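Local coordinates for protein 3-dehydroquinate dehydratase (Aquifex aeolicus, PDB 2EGZ) that probably catalyses the cis-dehydration of 3-dehydroquinate to 3-dehydroshikimate, the third step of the chorismate pathway, through a Schiff-base intermediate, at residues V5-T10 with D25-R30; R30-S35 with I57-S62; S84-I89 with K110-Y115; I140-V145 with I168-G173. All blocks are in the same frame, centred on the assembly; numbering follows the deposited sequence.

Contact 1 of 4, residues V5-T10 with D25-R30; sequences VPLDDT and DIVELR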
# COMPACT_ATOMS: atom_id res chain seq x y z
N VAL B 5 -22.24 10.53 -5.55
CA VAL B 5 -21.59 11.77 -5.15
C VAL B 5 -21.09 11.61 -3.72
O VAL B 5 -21.84 11.18 -2.83
CB VAL B 5 -22.57 12.97 -5.21
CG1 VAL B 5 -23.81 12.68 -4.39
CG2 VAL B 5 -21.88 14.23 -4.71
N PRO B 6 -19.80 11.89 -3.48
CA PRO B 6 -19.24 11.77 -2.14
C PRO B 6 -19.64 12.96 -1.29
O PRO B 6 -19.78 14.08 -1.80
CB PRO B 6 -17.74 11.75 -2.39
CG PRO B 6 -17.61 12.66 -3.59
CD PRO B 6 -18.73 12.14 -4.47
N LEU B 7 -19.82 12.73 0.00
CA LEU B 7 -20.20 13.81 0.91
C LEU B 7 -19.60 13.59 2.28
O LEU B 7 -19.48 12.45 2.75
CB LEU B 7 -21.72 13.89 1.05
CG LEU B 7 -22.63 14.28 -0.12
CD1 LEU B 7 -24.07 14.25 0.37
CD2 LEU B 7 -22.27 15.67 -0.64
N ASP B 8 -19.20 14.68 2.93
CA ASP B 8 -18.70 14.59 4.29
C ASP B 8 -19.95 14.90 5.11
O ASP B 8 -21.06 14.83 4.59
CB ASP B 8 -17.58 15.61 4.56
CG ASP B 8 -17.99 17.03 4.25
OD1 ASP B 8 -19.13 17.42 4.59
OD2 ASP B 8 -17.17 17.77 3.66
N ASP B 9 -19.79 15.26 6.38
CA ASP B 9 -20.96 15.54 7.20
C ASP B 9 -21.37 17.00 7.35
O ASP B 9 -22.29 17.31 8.10
CB ASP B 9 -20.78 14.91 8.59
CG ASP B 9 -19.44 15.25 9.21
OD1 ASP B 9 -18.61 15.91 8.55
OD2 ASP B 9 -19.22 14.85 10.38
N THR B 10 -20.71 17.90 6.62
CA THR B 10 -21.03 19.32 6.70
C THR B 10 -22.28 19.66 5.89
O THR B 10 -22.41 19.24 4.74
CB THR B 10 -19.86 20.20 6.19
OG1 THR B 10 -19.70 19.99 4.78
CG2 THR B 10 -18.57 19.83 6.90
N ASP B 25 -27.96 8.81 -7.67
CA ASP B 25 -28.59 7.52 -7.37
C ASP B 25 -28.00 7.04 -6.06
O ASP B 25 -28.66 6.34 -5.29
CB ASP B 25 -28.25 6.48 -8.44
CG ASP B 25 -28.76 6.86 -9.81
OD1 ASP B 25 -30.00 6.91 -9.97
OD2 ASP B 25 -27.93 7.09 -10.72
N ILE B 26 -26.76 7.44 -5.83
CA ILE B 26 -26.02 7.02 -4.65
C ILE B 26 -25.28 8.16 -3.96
O ILE B 26 -24.80 9.08 -4.61
CB ILE B 26 -24.95 5.98 -5.03
CG1 ILE B 26 -25.60 4.76 -5.67
CG2 ILE B 26 -24.12 5.61 -3.82
CD1 ILE B 26 -24.60 3.81 -6.29
N VAL B 27 -25.20 8.08 -2.63
CA VAL B 27 -24.44 9.05 -1.86
C VAL B 27 -23.33 8.23 -1.21
O VAL B 27 -23.60 7.24 -0.53
CB VAL B 27 -25.27 9.74 -0.74
CG1 VAL B 27 -24.33 10.42 0.26
CG2 VAL B 27 -26.20 10.78 -1.35
N GLU B 28 -22.09 8.62 -1.45
CA GLU B 28 -20.98 7.91 -0.83
C GLU B 28 -20.58 8.66 0.43
O GLU B 28 -20.14 9.81 0.36
CB GLU B 28 -19.77 7.84 -1.76
CG GLU B 28 -18.53 7.26 -1.06
CD GLU B 28 -17.31 7.18 -1.96
OE1 GLU B 28 -17.07 8.14 -2.72
OE2 GLU B 28 -16.58 6.17 -1.90
N LEU B 29 -20.75 8.03 1.58
CA LEU B 29 -20.37 8.67 2.83
C LEU B 29 -18.87 8.47 3.02
O LEU B 29 -18.41 7.35 3.25
CB LEU B 29 -21.13 8.07 4.02
CG LEU B 29 -22.59 8.48 4.23
CD1 LEU B 29 -23.43 8.04 3.05
CD2 LEU B 29 -23.12 7.85 5.51
N ARG B 30 -18.12 9.55 2.89
CA ARG B 30 -16.67 9.49 3.08
C ARG B 30 -16.45 9.74 4.56
O ARG B 30 -16.14 10.86 4.98
CB ARG B 30 -15.97 10.56 2.24
CG ARG B 30 -15.90 10.22 0.75
CD ARG B 30 -15.04 8.99 0.51
NE ARG B 30 -13.67 9.19 0.99
CZ ARG B 30 -12.70 9.75 0.28
NH1 ARG B 30 -12.93 10.15 -0.97
NH2 ARG B 30 -11.50 9.92 0.81

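Contact 2 of 4, residues R30-S35 with I57-S62; sequences RVDQFS and ILTIRS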
# COMPACT_ATOMS: atom_id res chain seq x y z
N ARG B 30 -18.12 9.55 2.89
CA ARG B 30 -16.67 9.49 3.08
C ARG B 30 -16.45 9.74 4.56
O ARG B 30 -16.14 10.86 4.98
CB ARG B 30 -15.97 10.56 2.24
CG ARG B 30 -15.90 10.22 0.75
CD ARG B 30 -15.04 8.99 0.51
NE ARG B 30 -13.67 9.19 0.99
CZ ARG B 30 -12.70 9.75 0.28
NH1 ARG B 30 -12.93 10.15 -0.97
NH2 ARG B 30 -11.50 9.92 0.81
N VAL B 31 -16.62 8.69 5.36
CA VAL B 31 -16.47 8.79 6.81
C VAL B 31 -15.09 9.28 7.24
O VAL B 31 -14.94 9.80 8.34
CB VAL B 31 -16.78 7.44 7.48
CG1 VAL B 31 -16.74 7.59 8.99
CG2 VAL B 31 -18.14 6.94 7.02
N ASP B 32 -14.10 9.11 6.38
CA ASP B 32 -12.75 9.57 6.71
C ASP B 32 -12.70 11.10 6.74
O ASP B 32 -11.75 11.69 7.25
CB ASP B 32 -11.74 9.04 5.68
CG ASP B 32 -12.17 9.29 4.26
OD1 ASP B 32 -13.18 8.69 3.83
OD2 ASP B 32 -11.51 10.10 3.56
N GLN B 33 -13.73 11.73 6.18
CA GLN B 33 -13.81 13.19 6.13
C GLN B 33 -14.83 13.72 7.13
O GLN B 33 -15.15 14.91 7.14
CB GLN B 33 -14.18 13.63 4.72
CG GLN B 33 -13.18 13.19 3.65
CD GLN B 33 -12.07 14.20 3.43
OE1 GLN B 33 -11.46 14.69 4.38
NE2 GLN B 33 -11.81 14.52 2.16
N PHE B 34 -15.34 12.82 7.97
CA PHE B 34 -16.33 13.17 9.00
C PHE B 34 -15.64 13.70 10.25
O PHE B 34 -14.58 13.22 10.65
CB PHE B 34 -17.15 11.94 9.38
CG PHE B 34 -18.36 11.70 8.49
CD1 PHE B 34 -18.30 11.94 7.13
CD2 PHE B 34 -19.54 11.20 9.04
CE1 PHE B 34 -19.41 11.68 6.31
CE2 PHE B 34 -20.65 10.93 8.24
CZ PHE B 34 -20.58 11.17 6.87
N SER B 35 -16.26 14.70 10.88
CA SER B 35 -15.72 15.28 12.10
C SER B 35 -16.23 14.49 13.30
O SER B 35 -15.92 14.80 14.45
CB SER B 35 -16.15 16.74 12.22
N ILE B 57 -22.94 4.16 -0.17
CA ILE B 57 -21.65 3.49 -0.28
C ILE B 57 -20.98 3.90 1.02
O ILE B 57 -20.82 5.10 1.29
CB ILE B 57 -20.78 3.99 -1.46
CG1 ILE B 57 -21.37 3.54 -2.79
CG2 ILE B 57 -19.37 3.41 -1.32
CD1 ILE B 57 -20.64 4.12 -4.00
N LEU B 58 -20.61 2.92 1.83
CA LEU B 58 -19.93 3.19 3.10
C LEU B 58 -18.43 3.14 2.84
O LEU B 58 -17.88 2.07 2.59
CB LEU B 58 -20.32 2.13 4.13
CG LEU B 58 -19.58 2.17 5.48
CD1 LEU B 58 -19.91 3.47 6.21
CD2 LEU B 58 -20.00 0.97 6.32
N THR B 59 -17.79 4.30 2.89
CA THR B 59 -16.35 4.40 2.66
C THR B 59 -15.66 5.03 3.86
O THR B 59 -16.12 6.04 4.39
CB THR B 59 -16.02 5.26 1.42
OG1 THR B 59 -16.54 4.63 0.25
CG2 THR B 59 -14.50 5.41 1.27
N ILE B 60 -14.56 4.42 4.28
CA ILE B 60 -13.77 4.93 5.39
C ILE B 60 -12.35 4.79 4.88
O ILE B 60 -11.58 3.97 5.37
CB ILE B 60 -13.96 4.07 6.65
CG1 ILE B 60 -15.45 3.82 6.89
CG2 ILE B 60 -13.35 4.78 7.86
CD1 ILE B 60 -15.74 2.85 8.02
N ARG B 61 -12.02 5.60 3.88
CA ARG B 61 -10.72 5.56 3.22
C ARG B 61 -9.50 5.54 4.12
O ARG B 61 -9.34 6.38 5.01
CB ARG B 61 -10.59 6.73 2.24
CG ARG B 61 -9.46 6.55 1.24
CD ARG B 61 -9.80 5.49 0.21
NE ARG B 61 -10.95 5.88 -0.59
CZ ARG B 61 -10.95 6.88 -1.48
NH1 ARG B 61 -9.85 7.59 -1.69
NH2 ARG B 61 -12.05 7.17 -2.15
N SER B 62 -8.62 4.57 3.88
CA SER B 62 -7.39 4.44 4.64
C SER B 62 -6.48 5.61 4.26
O SER B 62 -6.53 6.11 3.13
CB SER B 62 -6.70 3.11 4.33
OG SER B 62 -6.39 3.00 2.95

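Contact 3 of 4, residues S84-I89 with K110-Y115; sequences SDYTDI and KLIISY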
# COMPACT_ATOMS: atom_id res chain seq x y z
N SER B 84 -25.55 -0.76 4.71
CA SER B 84 -25.28 0.08 3.55
C SER B 84 -25.40 -0.76 2.28
O SER B 84 -25.02 -1.93 2.26
CB SER B 84 -23.87 0.67 3.66
OG SER B 84 -23.61 1.58 2.60
N ASP B 85 -25.93 -0.16 1.21
CA ASP B 85 -26.09 -0.88 -0.05
C ASP B 85 -24.75 -1.38 -0.57
O ASP B 85 -24.65 -2.48 -1.11
CB ASP B 85 -26.77 0.02 -1.08
CG ASP B 85 -28.09 0.57 -0.58
OD1 ASP B 85 -29.09 -0.18 -0.59
OD2 ASP B 85 -28.11 1.74 -0.16
N TYR B 86 -23.72 -0.55 -0.40
CA TYR B 86 -22.36 -0.90 -0.81
C TYR B 86 -21.40 -0.51 0.30
O TYR B 86 -21.66 0.42 1.07
CB TYR B 86 -21.90 -0.10 -2.04
CG TYR B 86 -22.71 -0.23 -3.30
CD1 TYR B 86 -22.36 -1.16 -4.28
CD2 TYR B 86 -23.78 0.62 -3.54
CE1 TYR B 86 -23.06 -1.22 -5.48
CE2 TYR B 86 -24.49 0.57 -4.73
CZ TYR B 86 -24.12 -0.35 -5.70
OH TYR B 86 -24.79 -0.37 -6.90
N THR B 87 -20.28 -1.21 0.36
CA THR B 87 -19.20 -0.90 1.28
C THR B 87 -17.95 -0.91 0.41
O THR B 87 -17.72 -1.86 -0.34
CB THR B 87 -19.04 -1.95 2.40
OG1 THR B 87 -20.13 -1.85 3.33
CG2 THR B 87 -17.73 -1.73 3.14
N ASP B 88 -17.18 0.17 0.47
CA ASP B 88 -15.96 0.27 -0.31
C ASP B 88 -14.77 0.07 0.62
O ASP B 88 -14.55 0.85 1.54
CB ASP B 88 -15.87 1.66 -0.97
CG ASP B 88 -14.62 1.84 -1.83
OD1 ASP B 88 -13.54 1.33 -1.44
OD2 ASP B 88 -14.70 2.51 -2.89
N ILE B 89 -14.02 -1.00 0.39
CA ILE B 89 -12.84 -1.30 1.19
C ILE B 89 -11.65 -1.36 0.23
O ILE B 89 -11.80 -1.79 -0.91
CB ILE B 89 -12.99 -2.65 1.94
CG1 ILE B 89 -11.77 -2.91 2.83
CG2 ILE B 89 -13.17 -3.78 0.94
CD1 ILE B 89 -11.59 -1.90 3.95
N LYS B 110 -23.51 -5.26 -1.19
CA LYS B 110 -22.40 -5.37 -2.13
C LYS B 110 -21.08 -4.82 -1.63
O LYS B 110 -21.04 -3.83 -0.90
CB LYS B 110 -22.75 -4.67 -3.45
CG LYS B 110 -23.96 -5.25 -4.16
CD LYS B 110 -24.21 -4.52 -5.48
CE LYS B 110 -25.35 -5.18 -6.25
NZ LYS B 110 -25.57 -4.53 -7.57
N LEU B 111 -19.98 -5.45 -2.05
CA LEU B 111 -18.66 -5.01 -1.64
C LEU B 111 -17.87 -4.47 -2.81
O LEU B 111 -17.73 -5.13 -3.84
CB LEU B 111 -17.88 -6.18 -1.02
CG LEU B 111 -16.54 -5.83 -0.37
CD1 LEU B 111 -16.78 -4.91 0.82
CD2 LEU B 111 -15.82 -7.10 0.09
N ILE B 112 -17.37 -3.25 -2.67
CA ILE B 112 -16.54 -2.65 -3.70
C ILE B 112 -15.13 -2.77 -3.14
O ILE B 112 -14.90 -2.47 -1.98
CB ILE B 112 -16.86 -1.16 -3.91
CG1 ILE B 112 -18.22 -1.00 -4.59
CG2 ILE B 112 -15.77 -0.50 -4.74
CD1 ILE B 112 -18.67 0.45 -4.69
N ILE B 113 -14.19 -3.25 -3.95
CA ILE B 113 -12.81 -3.39 -3.50
C ILE B 113 -12.01 -2.47 -4.39
O ILE B 113 -11.85 -2.72 -5.59
CB ILE B 113 -12.34 -4.84 -3.62
CG1 ILE B 113 -13.17 -5.71 -2.66
CG2 ILE B 113 -10.85 -4.94 -3.29
CD1 ILE B 113 -12.90 -7.21 -2.77
N SER B 114 -11.52 -1.39 -3.79
CA SER B 114 -10.82 -0.36 -4.53
C SER B 114 -9.30 -0.27 -4.47
O SER B 114 -8.64 -0.80 -3.57
CB SER B 114 -11.38 1.00 -4.11
OG SER B 114 -11.17 1.20 -2.72
N TYR B 115 -8.76 0.43 -5.46
CA TYR B 115 -7.33 0.68 -5.60
C TYR B 115 -7.21 2.08 -6.16
O TYR B 115 -7.84 2.40 -7.17
CB TYR B 115 -6.69 -0.30 -6.58
CG TYR B 115 -5.28 0.11 -6.95
CD1 TYR B 115 -4.23 -0.03 -6.04
CD2 TYR B 115 -5.01 0.72 -8.18
CE1 TYR B 115 -2.95 0.44 -6.34
CE2 TYR B 115 -3.73 1.19 -8.48
CZ TYR B 115 -2.71 1.05 -7.56
OH TYR B 115 -1.45 1.54 -7.84
O HOH W 1 -23.86 -1.91 -8.84

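Contact 4 of 4, residues I140-V145 with I168-G173; sequences IPKIAV and ILISMG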
# COMPACT_ATOMS: atom_id res chain seq x y z
N ILE B 140 -16.78 -5.92 -6.21
CA ILE B 140 -16.79 -5.20 -7.47
C ILE B 140 -15.49 -4.41 -7.48
O ILE B 140 -15.33 -3.46 -6.72
CB ILE B 140 -17.96 -4.21 -7.55
CG1 ILE B 140 -19.29 -4.96 -7.38
CG2 ILE B 140 -17.93 -3.48 -8.89
CD1 ILE B 140 -20.49 -4.04 -7.26
N PRO B 141 -14.54 -4.80 -8.33
CA PRO B 141 -13.27 -4.07 -8.36
C PRO B 141 -13.42 -2.64 -8.86
O PRO B 141 -14.12 -2.37 -9.83
CB PRO B 141 -12.40 -4.94 -9.29
CG PRO B 141 -13.41 -5.55 -10.22
CD PRO B 141 -14.55 -5.91 -9.30
N LYS B 142 -12.75 -1.72 -8.16
CA LYS B 142 -12.77 -0.31 -8.51
C LYS B 142 -11.34 0.17 -8.66
O LYS B 142 -10.52 -0.04 -7.76
CB LYS B 142 -13.46 0.51 -7.42
CG LYS B 142 -13.31 2.01 -7.59
CD LYS B 142 -14.02 2.80 -6.49
CE LYS B 142 -13.87 4.30 -6.74
NZ LYS B 142 -14.59 5.14 -5.73
N ILE B 143 -11.03 0.80 -9.79
CA ILE B 143 -9.70 1.32 -10.04
C ILE B 143 -9.81 2.81 -10.35
O ILE B 143 -10.51 3.21 -11.27
CB ILE B 143 -9.04 0.62 -11.26
CG1 ILE B 143 -8.92 -0.88 -11.00
CG2 ILE B 143 -7.65 1.21 -11.52
CD1 ILE B 143 -8.38 -1.66 -12.18
N ALA B 144 -9.13 3.63 -9.55
CA ALA B 144 -9.15 5.08 -9.76
C ALA B 144 -7.68 5.51 -9.84
O ALA B 144 -6.98 5.55 -8.83
CB ALA B 144 -9.84 5.77 -8.59
N VAL B 145 -7.23 5.84 -11.05
CA VAL B 145 -5.84 6.22 -11.27
C VAL B 145 -5.67 7.48 -12.13
O VAL B 145 -6.43 7.70 -13.08
CB VAL B 145 -5.05 5.07 -11.94
CG1 VAL B 145 -5.06 3.84 -11.04
CG2 VAL B 145 -5.68 4.72 -13.30
N ILE B 168 -15.61 -0.79 -11.73
CA ILE B 168 -15.72 0.67 -11.65
C ILE B 168 -14.37 1.20 -12.12
O ILE B 168 -13.34 0.91 -11.51
CB ILE B 168 -16.00 1.14 -10.21
CG1 ILE B 168 -17.37 0.62 -9.77
CG2 ILE B 168 -15.94 2.67 -10.13
CD1 ILE B 168 -17.62 0.74 -8.26
N LEU B 169 -14.38 1.95 -13.21
CA LEU B 169 -13.16 2.49 -13.78
C LEU B 169 -13.15 4.00 -13.78
O LEU B 169 -14.09 4.62 -14.27
CB LEU B 169 -13.00 1.99 -15.21
CG LEU B 169 -13.03 0.47 -15.34
CD1 LEU B 169 -13.06 0.09 -16.81
CD2 LEU B 169 -11.82 -0.13 -14.64
N ILE B 170 -12.08 4.59 -13.26
CA ILE B 170 -11.97 6.03 -13.22
C ILE B 170 -10.57 6.51 -13.53
O ILE B 170 -9.62 6.12 -12.85
CB ILE B 170 -12.35 6.59 -11.83
CG1 ILE B 170 -13.76 6.14 -11.45
CG2 ILE B 170 -12.29 8.12 -11.85
CD1 ILE B 170 -14.09 6.37 -10.01
N SER B 171 -10.43 7.33 -14.57
CA SER B 171 -9.14 7.92 -14.90
C SER B 171 -9.28 9.33 -14.32
O SER B 171 -10.05 10.14 -14.83
CB SER B 171 -8.93 8.01 -16.41
OG SER B 171 -8.69 6.73 -16.97
N MET B 172 -8.55 9.60 -13.24
CA MET B 172 -8.61 10.90 -12.59
C MET B 172 -7.78 11.94 -13.33
O MET B 172 -6.90 11.59 -14.13
CB MET B 172 -8.13 10.79 -11.13
CG MET B 172 -8.96 9.83 -10.26
SD MET B 172 -8.46 9.74 -8.50
CE MET B 172 -6.85 8.93 -8.66
N GLY B 173 -8.06 13.21 -13.08
CA GLY B 173 -7.31 14.27 -13.73
C GLY B 173 -8.02 14.81 -14.95
O GLY B 173 -9.03 14.26 -15.39

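Contact 1 of 4, residues V5-T10 with D25-R30
Strands 2-7 and 26-30 pair in parallel, and helix 12-22 connects them in a beta-alpha-beta unit of the TIM barrel. Val5 sits between two bonds. Val5 N donates to Ile26 O at 3.1 Å, and Val5 O accepts from Glu28 N at 2.9 Å. CG1 of Val5 takes the crowded place between backbone N and carbonyl carbon (chi1 55°), which brings it near the Ile26 carbonyl oxygen. Pro6 has no N-H to give. Its CA hydrogen is directed at Glu28 O, with Pro6 CA 3.3 Å from that oxygen. The ring turns to the face that carries Glu28 and Arg30. There Pro6 CB meets Glu28 OE1 at 3.7 Å and Arg30 CG at 3.9 Å. Glu28 is extended beyond CG, and its OE2 is hydrogen-bonded to Thr59 of the next strand. Leu7 N reaches Glu28 O at 3.0 Å, nearly along the C=O axis, and Leu7 O takes Arg30 N at 3.2 Å. On the face shared with Val5 and Val27, Leu7 CD1 crosses Val27 CG1 obliquely at 3.8 Å, beneath helix 12-22. Beyond the strand, Asp8 OD1 accepts from Thr10 N, an Asx turn, and also from Thr10 OG1. The two faces thus differ in chemistry. Apolar branches meet the helix, while Pro6 offers carbon to Glu28 and Arg30, two residues predicted to bind 3-dehydroquinate.

Contact 2 of 4, residues R30-S35 with I57-S62
Asp32 OD1 is held by two N-H groups. Arg30 NE gives Asp32 OD1 the stronger bond, at 2.9 Å and 167°, in the guanidinium plane and on the syn lone pair of the oxygen. Arg61 N gives Asp32 OD1 a weak one, at 3.3 Å. The site lies where strands 26-30 and 55-59 of the TIM barrel run out into their C-terminal loops, the end where such barrels keep their active sites. Arg30 NH2 completes a side-on salt bridge with Asp32 OD2 at 2.8 Å. Two bonds, one to each carboxylate oxygen, restrict rotation of the Arg30 guanidinium. Its chain bends at chi2 and chi3 to get there. Arg61 bends at the same two torsions but in the opposite sense, and lays its own guanidinium over one face of that of Arg30, with centres 3.8 Å apart and planes at 27°. These are like charges. Asp32 probably offsets the repulsion, and Arg61 NH1 is hydrogen-bonded to Glu65 O. Arg61 is a substrate-binding residue, and its NH2 holds a bound tartrate, probably from the crystallisation liquor. Beside the stack, Arg30 CD rests on Thr59 CG2 at 3.7 Å. The backbones join through Val31 N and Thr59 O, 2.9 Å apart, nearly along the C=O axis. Val31 opens a 3-10 segment and turns its side chain to the apolar side. There CB faces Ile60 CG1, and Val31 CG2 crosses Leu58 CD1 obliquely at 4.0 Å.

Contact 3 of 4, residues S84-I89 with K110-Y115
Tyr86 and Lys110 lie side by side and point the same way, each with CG anti to the carbonyl carbon. The extended lysine runs along the ring, with Lys110 CD 3.5 Å from Tyr86 CE1. A water in the ring plane, 2.6 Å from Tyr86 OH, also takes a weak bond from Lys110 NZ. Further along this face Asp88 crosses Ile112 obliquely, and Asp88 OD2 lies 3.7 Å from Ile112 CG2. CG of Asp88 is anti to its backbone N (chi1 -179°), which carries OD1 to Ser114. Ser114 OG donates to the syn lone pair of Asp88 OD1 at 2.7 Å. On the other face Ile89 CG2 meets Leu111 CD1 at 3.8 Å, under helix 94-107. Five backbone bonds join these parallel strands of the TIM barrel; the straightest runs from Ile112 N to Thr87 O, at 2.7 Å and 173°. An alanine in place of Asp88 would remove the acceptor of Ser114 OG and would probably leave that hydroxyl less fixed. Asp88 OD2 also makes a long, weak ion pair with Lys142, the Schiff-base lysine. The buried carboxylate, steadied by Ser114, may therefore help balance the lysine's charge and shift its ionisation.

Contact 4 of 4, residues I140-V145 with I168-G173
Lys142, which forms the Schiff base with the substrate, runs extended over two isoleucines of the neighbouring strand. Its CG is anti to the backbone N (chi1 170°). Lys142 CG touches Ile168 CG2 at 3.7 Å, and its CE reaches Ile170 CD1 at 3.9 Å; both pairs cross obliquely. At the tip, NZ is hydrogen-bonded to a bound tartrate, and the ammonium makes a cation-pi contact with Tyr192. An alanine in place of Lys142 would remove the amine that forms the Schiff base and would probably leave Ile168 and Ile170 less well packed. Next to the lysine, Ala144 CB packs on Ile170 CB at 4.2 Å. Met172 bends at chi3 (-68°), which turns its CE back to 3.4 Å from Ala144 O. These residues sit on a parallel strand pair of the TIM barrel, linked by helix 150-160 in a beta-alpha-beta crossover. Five backbone hydrogen bonds set the register. Around the lysine, Ile168 N donates to Pro141 O at 2.9 Å, and Ile143 N donates to Ile168 O at 2.9 Å. On the reverse face, Ile143 CB meets Leu169 CD2 at 4.4 Å. Behind that face, helix 124-136 packs on Ile143, and helix 150-160 covers Val145 and Ser171.

How the contacts relate
All four contacts reach the one parallel sheet of the TIM barrel and follow each other in series along the chain. Contacts 1 and 2 share Arg30, with centres about 9 Å apart. Strands 55-59 and 86-90 are neighbours and join contact 2 to contact 3, whose centres are about 12 Å apart. Strands 110-117 and 140-146 join contact 3 to contact 4 in the same way. Contact 4 lies across the chain's centre from contacts 1 and 2, about 17 Å from each, centre to centre. The closing curve of the barrel brings Arg61, just after strand 55-59, and Lys142, on strand 140-146, together, their side chains about 5 Å apart, in one active site.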